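Local coordinates for protein nidogen-1 (Mus musculus, PDB 1GL4) that associates tightly with laminin in basement membranes and also binds collagen IV and perlecan, the latter through sites in its G2 beta-barrel, at residues Y79-M82 with N83-R86; V98-S101 with L102-L105; G109-I112 with G113-F116; A117-D121 with G122-G126. All coordinates share one frame; numbering follows the deposited sequence.

Interaction 1. Residues Y79-M82 with N83-R86; sequences YVVM and NHGR
V81 and H84 meet where a beta-hairpin turns round, at the end of strand 69-81 in the GFP-like G2 barrel. The turn is of type II by two criteria: M82 has an extended backbone of negative phi and N83 sits in the left-handed region (phi 77°), and H84 N donates to V81 O over 2.9 Å, closing the i to i+3 ring. This bond sets the spacing of the two arms and brings the V81 and H84 side chains onto the same side. V81 holds CG1 anti to its backbone N (chi1 178°), a setting that lays this methyl over the imidazole, 3.5 Å from V81 CG1 to the H84 ring centroid and almost on the ring normal. That is a CH-pi contact with one face. V81 CB adds a second touch, 3.7 Å from H84 ND1.

M82 behaves differently. Its CB lies 3.3 Å from N83 N, but the chain beyond bends at both later torsions. The V81-H84 pair thus bridges the two arms, while the M82 thioether goes the other way, to Q50 and F116.

The chain of another protein packs on Y79, a residue involved in perlecan binding, and on H84, while R86 NH2 bonds to its backbone; R86 NH1 is held by S272 and S255. Further from the turn, the arms are too far apart for a direct bond at V81 and R86, and one water fills in, accepting from V81 N at 3.0 Å and donating to R86 O at 2.6 Å.

Interaction 2. Residues V98-S101 with L102-L105; sequences VGYS and LLPL
L103 N donates to Y100 O over 3.2 Å, the straightest bond between V98-S101 and L102-L105, with an N-H...O angle of 157°. The donor sits well above the carbonyl plane, and the i to i+3 spacing is that of a 3-10 turn. One residue earlier, L102 N divides its hydrogen between two weak acceptors, V98 O at 3.1 Å and G99 O at 3.4 Å. An amide shared between an i-4 and an i-3 carbonyl fits a helical stretch that is only weakly bonded. L102-L105 is a type I beta turn by the helical backbone angles of both L103 and P104, and L105 N closes it on L102 O, 2.9 Å away. P104 has no N-H to give, and S101 O instead meets the proline ring at CD, 3.6 Å off.

Around this backbone lie two apolar pairs. The V98 and L102 side chains are laid across one another, with V98 CG2 3.8 Å from L102 CG. The V98 torsion (chi1 77°) puts CG1 in the crowded position between N and the carbonyl carbon, from where it faces L102 CD1. More loosely, L103 CD1 approaches Y100 CD2 at 4.3 Å, oblique to the ring, while Y260 meets that ring edge-to-face. S101 OG takes part in neither pair; it hydrogen-bonds with I177 N.

L102 packs on I60 and L267, and L103 on V258, Y260 and L267. The whole is a weakly bonded helical stretch followed by a 3-10-like turn and a type I turn, set against strands 49-62, 248-261 and 266-276 of the GFP-like barrel.

Interaction 3. Residues G109-I112 with G113-F116; sequences GGII and GWMF
I111 and W114, one turn apart on helix 107-115, send their side chains out alongside each other in the same direction. Following W114 outward, CB is the first atom to meet the preceding turn, 3.4 Å from I111 O and a little further from G110 O. The chain then leaves with CG anti to the backbone N (chi1 171°), which swings the indole back along I111. Its six-membered ring does the touching: CE3 lies 3.6 Å from I111 CD1, an approach oblique to the ring. The same ring carbon also has I111 O beyond its edge, in the plane of the indole. Past these segments the indole stacks on the Y192 ring and packs on I231.

Three consecutive i to i+4 bonds support this geometry. W114 N reaches G110 O at 3.1 Å, M115 N reaches I111 O at 3.0 Å and F116 N reaches I112 O at 3.2 Å, each donor tilted moderately from its carbonyl plane. On another flank, M115 CG crosses close to I111 O, at 3.3 Å, before the side chain goes on to F134 and F155. I112 CG2 comes 4.2 Å from F116 CD1, and F116 meets the F127 ring and V80.

The centre of this contact is about 4 Å from the centre of the chain, in keeping with the central helix of a GFP-like barrel. The three bonds take up the amides of W114, M115 and F116, and the backbone bonds on to helix 126-130. Beside them the side-chain contacts are apolar, though R136, Q153 and S78 make the surrounding wall mixed in character.

Interaction 4. Residues A117-D121 with G122-G126; sequences AVEQD and GFKNG
E119 and N125 make the tight end of this hairpin-like loop. N125 N donates to E119 OE2 at 2.8 Å, using the oxygen's anti lone pair, and the carboxylate stacks on the N125 amide with the planes 24° apart. N125 ND2 gives an almost straight bond to A117 O, 3.1 Å away, lying in the carbonyl plane and in the plane of its own amide. Its chi1 of 57° turns the amide toward A117, just before strand 118-119, and OD1 is left to cap S128 N as the N-cap of helix 126-130. S128 OG in turn bonds to E119 OE2, so this oxygen has two partners that fix its position.

At the other end the grip slackens. F123 N to Q120 O, at 3.2 Å, is a weak bond with a poor angle of 125°. Q120 O also lies at the edge of the F123 ring, near its plane and 3.1 Å from CD1, with D121 CB in plane 4.0 Å from F123 CD1. D121 and G122 are exposed.

Strand 118-119 runs parallel to 266-276, with V118 and Q120 bonding to its backbone. G126, the first residue of helix 126-130, hydrogen-bonds through its backbone to W114 of helix 107-115.

Overall arrangement
The four contacts come in series along the chain, all within the G2 beta-barrel. Interaction 3, on the helix through the middle, is the hub: its centre is about 10 Å from that of interaction 1 and about 12 Å from that of interaction 4. M82 SD meets F116 CD2 at 3.3 Å, and M115 O packs on N125 CG at 3.1 Å. V118 CG2 also touches G85 CA, so interactions 1, 3 and 4 form one cluster. Interaction 2 adjoins interaction 3 in sequence, helix 96-99 leading into helix 107-115, but lies about 18 Å from it between centres and about 30 Å from interaction 4. The barrel's central helix thus backs the hairpin bearing a perlecan-binding residue.

Interaction 1. Residues Y79-M82 with N83-R86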
loop_
_atom_site.group_PDB
_atom_site.type_symbol
_atom_site.label_atom_id
_atom_site.label_comp_id
_atom_site.label_asym_id
_atom_site.label_seq_id
_atom_site.Cartn_x
_atom_site.Cartn_y
_atom_site.Cartn_z
ATOM N N TYR A 79 2.724 4.416 3.855
ATOM C CA TYR A 79 3.785 3.968 4.765
ATOM C C TYR A 79 3.924 2.433 4.743
ATOM O O TYR A 79 2.919 1.703 4.723
ATOM C CB TYR A 79 3.447 4.436 6.197
ATOM C CG TYR A 79 4.546 4.285 7.240
ATOM C CD1 TYR A 79 5.422 5.337 7.514
ATOM C CD2 TYR A 79 4.700 3.098 7.961
ATOM C CE1 TYR A 79 6.425 5.214 8.482
ATOM C CE2 TYR A 79 5.704 2.961 8.937
ATOM C CZ TYR A 79 6.559 4.026 9.187
ATOM O OH TYR A 79 7.544 3.920 10.144
ATOM N N VAL A 80 5.170 1.954 4.738
ATOM C CA VAL A 80 5.465 0.520 4.750
ATOM C C VAL A 80 6.824 0.269 5.395
ATOM O O VAL A 80 7.685 1.152 5.407
ATOM C CB VAL A 80 5.535 -0.076 3.323
ATOM C CG1 VAL A 80 4.201 0.028 2.635
ATOM C CG2 VAL A 80 6.594 0.652 2.516
ATOM N N VAL A 81 7.013 -0.930 5.936
ATOM C CA VAL A 81 8.287 -1.309 6.527
ATOM C C VAL A 81 8.797 -2.508 5.727
ATOM O O VAL A 81 8.119 -3.539 5.639
ATOM C CB VAL A 81 8.149 -1.723 8.011
ATOM C CG1 VAL A 81 9.515 -2.162 8.548
ATOM C CG2 VAL A 81 7.621 -0.551 8.838
ATOM N N MET A 82 9.987 -2.381 5.145
ATOM C CA MET A 82 10.540 -3.468 4.346
ATOM C C MET A 82 10.487 -4.802 5.085
ATOM O O MET A 82 10.846 -4.896 6.264
ATOM C CB MET A 82 11.993 -3.169 3.941
ATOM C CG MET A 82 12.194 -1.866 3.169
ATOM S SD MET A 82 11.221 -1.709 1.644
ATOM C CE MET A 82 11.602 -3.302 0.805
ATOM N N ASN A 83 10.019 -5.825 4.376
ATOM C CA ASN A 83 9.909 -7.187 4.891
ATOM C C ASN A 83 8.731 -7.451 5.835
ATOM O O ASN A 83 8.585 -8.566 6.339
ATOM C CB ASN A 83 11.222 -7.610 5.566
ATOM C CG ASN A 83 11.508 -9.096 5.408
ATOM O OD1 ASN A 83 12.417 -9.634 6.040
ATOM N ND2 ASN A 83 10.737 -9.766 4.555
ATOM N N HIS A 84 7.897 -6.445 6.090
ATOM C CA HIS A 84 6.730 -6.656 6.949
ATOM C C HIS A 84 5.522 -7.043 6.090
ATOM O O HIS A 84 4.650 -7.793 6.529
ATOM C CB HIS A 84 6.396 -5.403 7.769
ATOM C CG HIS A 84 7.287 -5.201 8.960
ATOM N ND1 HIS A 84 6.890 -4.491 10.073
ATOM C CD2 HIS A 84 8.566 -5.584 9.194
ATOM C CE1 HIS A 84 7.886 -4.443 10.941
ATOM N NE2 HIS A 84 8.915 -5.097 10.432
ATOM N N GLY A 85 5.475 -6.505 4.876
ATOM C CA GLY A 85 4.397 -6.818 3.953
ATOM C C GLY A 85 3.084 -6.057 4.068
ATOM O O GLY A 85 2.142 -6.352 3.326
ATOM N N ARG A 86 2.992 -5.081 4.966
ATOM C CA ARG A 86 1.741 -4.340 5.099
ATOM C C ARG A 86 1.849 -2.889 4.621
ATOM O O ARG A 86 2.710 -2.137 5.074
ATOM C CB ARG A 86 1.260 -4.388 6.550
ATOM C CG ARG A 86 -0.192 -3.942 6.746
ATOM C CD ARG A 86 -0.744 -4.437 8.083
ATOM N NE ARG A 86 -2.105 -3.966 8.345
ATOM C CZ ARG A 86 -3.183 -4.326 7.653
ATOM N NH1 ARG A 86 -3.088 -5.178 6.638
ATOM N NH2 ARG A 86 -4.368 -3.824 7.982
HETATM O O HOH W 1 4.735 -2.833 6.563
#

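Interaction 2. Residues V98-S101 with L102-L105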
loop_
_atom_site.group_PDB
_atom_site.type_symbol
_atom_site.label_atom_id
_atom_site.label_comp_id
_atom_site.label_asym_id
_atom_site.label_seq_id
_atom_site.Cartn_x
_atom_site.Cartn_y
_atom_site.Cartn_z
ATOM N N VAL A 98 -17.879 11.486 -3.410
ATOM C CA VAL A 98 -17.239 10.373 -4.102
ATOM C C VAL A 98 -16.533 9.421 -3.136
ATOM O O VAL A 98 -16.248 8.274 -3.482
ATOM C CB VAL A 98 -16.218 10.897 -5.153
ATOM C CG1 VAL A 98 -14.928 11.354 -4.463
ATOM C CG2 VAL A 98 -15.931 9.821 -6.189
ATOM N N GLY A 99 -16.271 9.904 -1.924
ATOM C CA GLY A 99 -15.590 9.110 -0.914
ATOM C C GLY A 99 -16.105 7.704 -0.665
ATOM O O GLY A 99 -15.329 6.748 -0.658
ATOM N N TYR A 100 -17.407 7.560 -0.447
ATOM C CA TYR A 100 -17.955 6.238 -0.194
ATOM C C TYR A 100 -17.934 5.348 -1.435
ATOM O O TYR A 100 -17.706 4.146 -1.332
ATOM C CB TYR A 100 -19.379 6.351 0.363
ATOM C CG TYR A 100 -19.457 7.118 1.667
ATOM C CD1 TYR A 100 -19.759 8.480 1.684
ATOM C CD2 TYR A 100 -19.200 6.484 2.886
ATOM C CE1 TYR A 100 -19.803 9.193 2.879
ATOM C CE2 TYR A 100 -19.240 7.186 4.086
ATOM C CZ TYR A 100 -19.545 8.540 4.075
ATOM O OH TYR A 100 -19.598 9.236 5.258
ATOM N N SER A 101 -18.141 5.936 -2.610
ATOM C CA SER A 101 -18.142 5.151 -3.842
ATOM C C SER A 101 -16.764 4.657 -4.287
ATOM O O SER A 101 -16.673 3.811 -5.172
ATOM C CB SER A 101 -18.803 5.943 -4.975
ATOM O OG SER A 101 -20.191 6.101 -4.716
ATOM N N LEU A 102 -15.699 5.181 -3.685
ATOM C CA LEU A 102 -14.342 4.748 -4.028
ATOM C C LEU A 102 -13.853 3.651 -3.072
ATOM O O LEU A 102 -12.777 3.075 -3.265
ATOM C CB LEU A 102 -13.370 5.931 -3.970
ATOM C CG LEU A 102 -13.617 7.110 -4.920
ATOM C CD1 LEU A 102 -12.618 8.215 -4.624
ATOM C CD2 LEU A 102 -13.500 6.650 -6.362
ATOM N N LEU A 103 -14.653 3.355 -2.049
ATOM C CA LEU A 103 -14.282 2.346 -1.054
ATOM C C LEU A 103 -13.847 0.981 -1.585
ATOM O O LEU A 103 -12.931 0.366 -1.041
ATOM C CB LEU A 103 -15.418 2.159 -0.039
ATOM C CG LEU A 103 -15.526 3.253 1.035
ATOM C CD1 LEU A 103 -16.763 3.031 1.891
ATOM C CD2 LEU A 103 -14.266 3.240 1.900
ATOM N N PRO A 104 -14.496 0.479 -2.646
ATOM C CA PRO A 104 -14.092 -0.834 -3.164
ATOM C C PRO A 104 -12.749 -0.833 -3.898
ATOM O O PRO A 104 -12.169 -1.891 -4.132
ATOM C CB PRO A 104 -15.235 -1.203 -4.119
ATOM C CG PRO A 104 -16.398 -0.377 -3.634
ATOM C CD PRO A 104 -15.742 0.931 -3.283
ATOM N N LEU A 105 -12.255 0.351 -4.244
ATOM C CA LEU A 105 -11.015 0.476 -5.013
ATOM C C LEU A 105 -9.691 0.401 -4.255
ATOM O O LEU A 105 -8.782 1.200 -4.496
ATOM C CB LEU A 105 -11.060 1.771 -5.828
ATOM C CG LEU A 105 -12.360 1.978 -6.617
ATOM C CD1 LEU A 105 -12.332 3.331 -7.315
ATOM C CD2 LEU A 105 -12.529 0.857 -7.626
#

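Interaction 3. Residues G109-I112 with G113-F116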
loop_
_atom_site.group_PDB
_atom_site.type_symbol
_atom_site.label_atom_id
_atom_site.label_comp_id
_atom_site.label_asym_id
_atom_site.label_seq_id
_atom_site.Cartn_x
_atom_site.Cartn_y
_atom_site.Cartn_z
ATOM N N GLY A 109 -4.271 1.729 -3.690
ATOM C CA GLY A 109 -3.148 1.673 -2.775
ATOM C C GLY A 109 -2.476 0.312 -2.864
ATOM O O GLY A 109 -1.299 0.164 -2.537
ATOM N N GLY A 110 -3.232 -0.680 -3.323
ATOM C CA GLY A 110 -2.711 -2.030 -3.454
ATOM C C GLY A 110 -1.447 -2.207 -4.290
ATOM O O GLY A 110 -0.705 -3.170 -4.084
ATOM N N ILE A 111 -1.198 -1.302 -5.234
ATOM C CA ILE A 111 0.004 -1.399 -6.066
ATOM C C ILE A 111 1.236 -1.210 -5.179
ATOM O O ILE A 111 2.303 -1.760 -5.450
ATOM C CB ILE A 111 -0.010 -0.332 -7.204
ATOM C CG1 ILE A 111 1.208 -0.502 -8.113
ATOM C CG2 ILE A 111 -0.036 1.065 -6.610
ATOM C CD1 ILE A 111 1.204 -1.788 -8.925
ATOM N N ILE A 112 1.085 -0.445 -4.101
ATOM C CA ILE A 112 2.200 -0.214 -3.186
ATOM C C ILE A 112 2.475 -1.496 -2.387
ATOM O O ILE A 112 3.613 -1.771 -2.006
ATOM C CB ILE A 112 1.896 0.965 -2.240
ATOM C CG1 ILE A 112 1.694 2.237 -3.076
ATOM C CG2 ILE A 112 3.034 1.156 -1.248
ATOM C CD1 ILE A 112 1.283 3.458 -2.285
ATOM N N GLY A 113 1.428 -2.283 -2.152
ATOM C CA GLY A 113 1.593 -3.543 -1.446
ATOM C C GLY A 113 2.349 -4.510 -2.345
ATOM O O GLY A 113 3.160 -5.314 -1.881
ATOM N N TRP A 114 2.078 -4.432 -3.644
ATOM C CA TRP A 114 2.749 -5.279 -4.629
ATOM C C TRP A 114 4.234 -4.911 -4.658
ATOM O O TRP A 114 5.103 -5.782 -4.705
ATOM C CB TRP A 114 2.125 -5.066 -6.018
ATOM C CG TRP A 114 2.886 -5.720 -7.144
ATOM C CD1 TRP A 114 2.903 -7.048 -7.460
ATOM C CD2 TRP A 114 3.769 -5.074 -8.070
ATOM N NE1 TRP A 114 3.746 -7.274 -8.527
ATOM C CE2 TRP A 114 4.291 -6.079 -8.920
ATOM C CE3 TRP A 114 4.174 -3.745 -8.262
ATOM C CZ2 TRP A 114 5.196 -5.797 -9.949
ATOM C CZ3 TRP A 114 5.078 -3.461 -9.291
ATOM C CH2 TRP A 114 5.578 -4.483 -10.119
ATOM N N MET A 115 4.517 -3.613 -4.613
ATOM C CA MET A 115 5.893 -3.126 -4.635
ATOM C C MET A 115 6.741 -3.640 -3.471
ATOM O O MET A 115 7.919 -3.962 -3.654
ATOM C CB MET A 115 5.925 -1.594 -4.591
ATOM C CG MET A 115 5.478 -0.874 -5.852
ATOM S SD MET A 115 5.551 0.931 -5.639
ATOM C CE MET A 115 7.292 1.169 -5.411
ATOM N N PHE A 116 6.149 -3.705 -2.279
ATOM C CA PHE A 116 6.890 -4.131 -1.093
ATOM C C PHE A 116 6.443 -5.420 -0.402
ATOM O O PHE A 116 6.669 -5.593 0.796
ATOM C CB PHE A 116 6.912 -2.981 -0.074
ATOM C CG PHE A 116 7.576 -1.732 -0.590
ATOM C CD1 PHE A 116 6.826 -0.608 -0.925
ATOM C CD2 PHE A 116 8.953 -1.691 -0.766
ATOM C CE1 PHE A 116 7.441 0.538 -1.433
ATOM C CE2 PHE A 116 9.578 -0.553 -1.273
ATOM C CZ PHE A 116 8.818 0.566 -1.608
#

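Interaction 4. Residues A117-D121 with G122-G126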
loop_
_atom_site.group_PDB
_atom_site.type_symbol
_atom_site.label_atom_id
_atom_site.label_comp_id
_atom_site.label_asym_id
_atom_site.label_seq_id
_atom_site.Cartn_x
_atom_site.Cartn_y
_atom_site.Cartn_z
ATOM N N ALA A 117 5.835 -6.333 -1.154
ATOM C CA ALA A 117 5.370 -7.601 -0.587
ATOM C C ALA A 117 6.527 -8.400 0.016
ATOM O O ALA A 117 7.673 -8.245 -0.398
ATOM C CB ALA A 117 4.690 -8.438 -1.669
ATOM N N VAL A 118 6.227 -9.253 0.993
ATOM C CA VAL A 118 7.269 -10.076 1.609
ATOM C C VAL A 118 7.751 -11.062 0.550
ATOM O O VAL A 118 6.950 -11.805 -0.019
ATOM C CB VAL A 118 6.730 -10.864 2.822
ATOM C CG1 VAL A 118 7.824 -11.786 3.378
ATOM C CG2 VAL A 118 6.260 -9.894 3.900
ATOM N N GLU A 119 9.055 -11.060 0.286
ATOM C CA GLU A 119 9.637 -11.936 -0.723
ATOM C C GLU A 119 9.871 -13.353 -0.191
ATOM O O GLU A 119 10.505 -13.548 0.846
ATOM C CB GLU A 119 10.947 -11.314 -1.244
ATOM C CG GLU A 119 10.742 -9.916 -1.861
ATOM C CD GLU A 119 12.018 -9.282 -2.414
ATOM O OE1 GLU A 119 13.032 -9.217 -1.687
ATOM O OE2 GLU A 119 12.005 -8.828 -3.576
ATOM N N GLN A 120 9.345 -14.343 -0.906
ATOM C CA GLN A 120 9.477 -15.742 -0.504
ATOM C C GLN A 120 10.267 -16.573 -1.507
ATOM O O GLN A 120 10.096 -16.429 -2.720
ATOM C CB GLN A 120 8.090 -16.359 -0.322
ATOM C CG GLN A 120 7.266 -15.703 0.772
ATOM C CD GLN A 120 5.866 -16.270 0.865
ATOM O OE1 GLN A 120 5.142 -16.010 1.828
ATOM N NE2 GLN A 120 5.469 -17.043 -0.142
ATOM N N ASP A 121 11.129 -17.446 -0.993
ATOM C CA ASP A 121 11.953 -18.312 -1.835
ATOM C C ASP A 121 12.764 -17.503 -2.839
ATOM O O ASP A 121 13.502 -16.596 -2.463
ATOM C CB ASP A 121 11.070 -19.326 -2.577
ATOM C CG ASP A 121 10.397 -20.314 -1.639
ATOM O OD1 ASP A 121 11.118 -21.044 -0.923
ATOM O OD2 ASP A 121 9.147 -20.364 -1.617
ATOM N N GLY A 122 12.632 -17.837 -4.118
ATOM C CA GLY A 122 13.363 -17.108 -5.140
ATOM C C GLY A 122 12.469 -16.174 -5.937
ATOM O O GLY A 122 12.457 -16.225 -7.171
ATOM N N PHE A 123 11.716 -15.322 -5.241
ATOM C CA PHE A 123 10.819 -14.383 -5.911
ATOM C C PHE A 123 11.043 -12.945 -5.451
ATOM O O PHE A 123 11.337 -12.700 -4.282
ATOM C CB PHE A 123 9.365 -14.808 -5.688
ATOM C CG PHE A 123 9.051 -16.160 -6.263
ATOM C CD1 PHE A 123 9.513 -17.316 -5.645
ATOM C CD2 PHE A 123 8.373 -16.274 -7.472
ATOM C CE1 PHE A 123 9.314 -18.570 -6.227
ATOM C CE2 PHE A 123 8.167 -17.522 -8.064
ATOM C CZ PHE A 123 8.642 -18.671 -7.438
ATOM N N LYS A 124 10.896 -11.999 -6.377
ATOM C CA LYS A 124 11.117 -10.583 -6.082
ATOM C C LYS A 124 9.829 -9.758 -6.071
ATOM O O LYS A 124 8.920 -10.017 -6.865
ATOM C CB LYS A 124 12.072 -9.990 -7.125
ATOM C CG LYS A 124 13.375 -10.753 -7.274
ATOM C CD LYS A 124 14.325 -10.040 -8.208
ATOM C CE LYS A 124 15.732 -10.614 -8.083
ATOM N NZ LYS A 124 16.722 -9.761 -8.786
ATOM N N ASN A 125 9.750 -8.767 -5.182
ATOM C CA ASN A 125 8.565 -7.907 -5.131
ATOM C C ASN A 125 8.715 -6.791 -6.162
ATOM O O ASN A 125 9.734 -6.711 -6.844
ATOM C CB ASN A 125 8.343 -7.305 -3.727
ATOM C CG ASN A 125 9.539 -6.515 -3.213
ATOM O OD1 ASN A 125 10.302 -5.936 -3.989
ATOM N ND2 ASN A 125 9.692 -6.471 -1.883
ATOM N N GLY A 126 7.703 -5.935 -6.271
ATOM C CA GLY A 126 7.735 -4.858 -7.245
ATOM C C GLY A 126 8.927 -3.915 -7.201
ATOM O O GLY A 126 9.430 -3.490 -8.250
#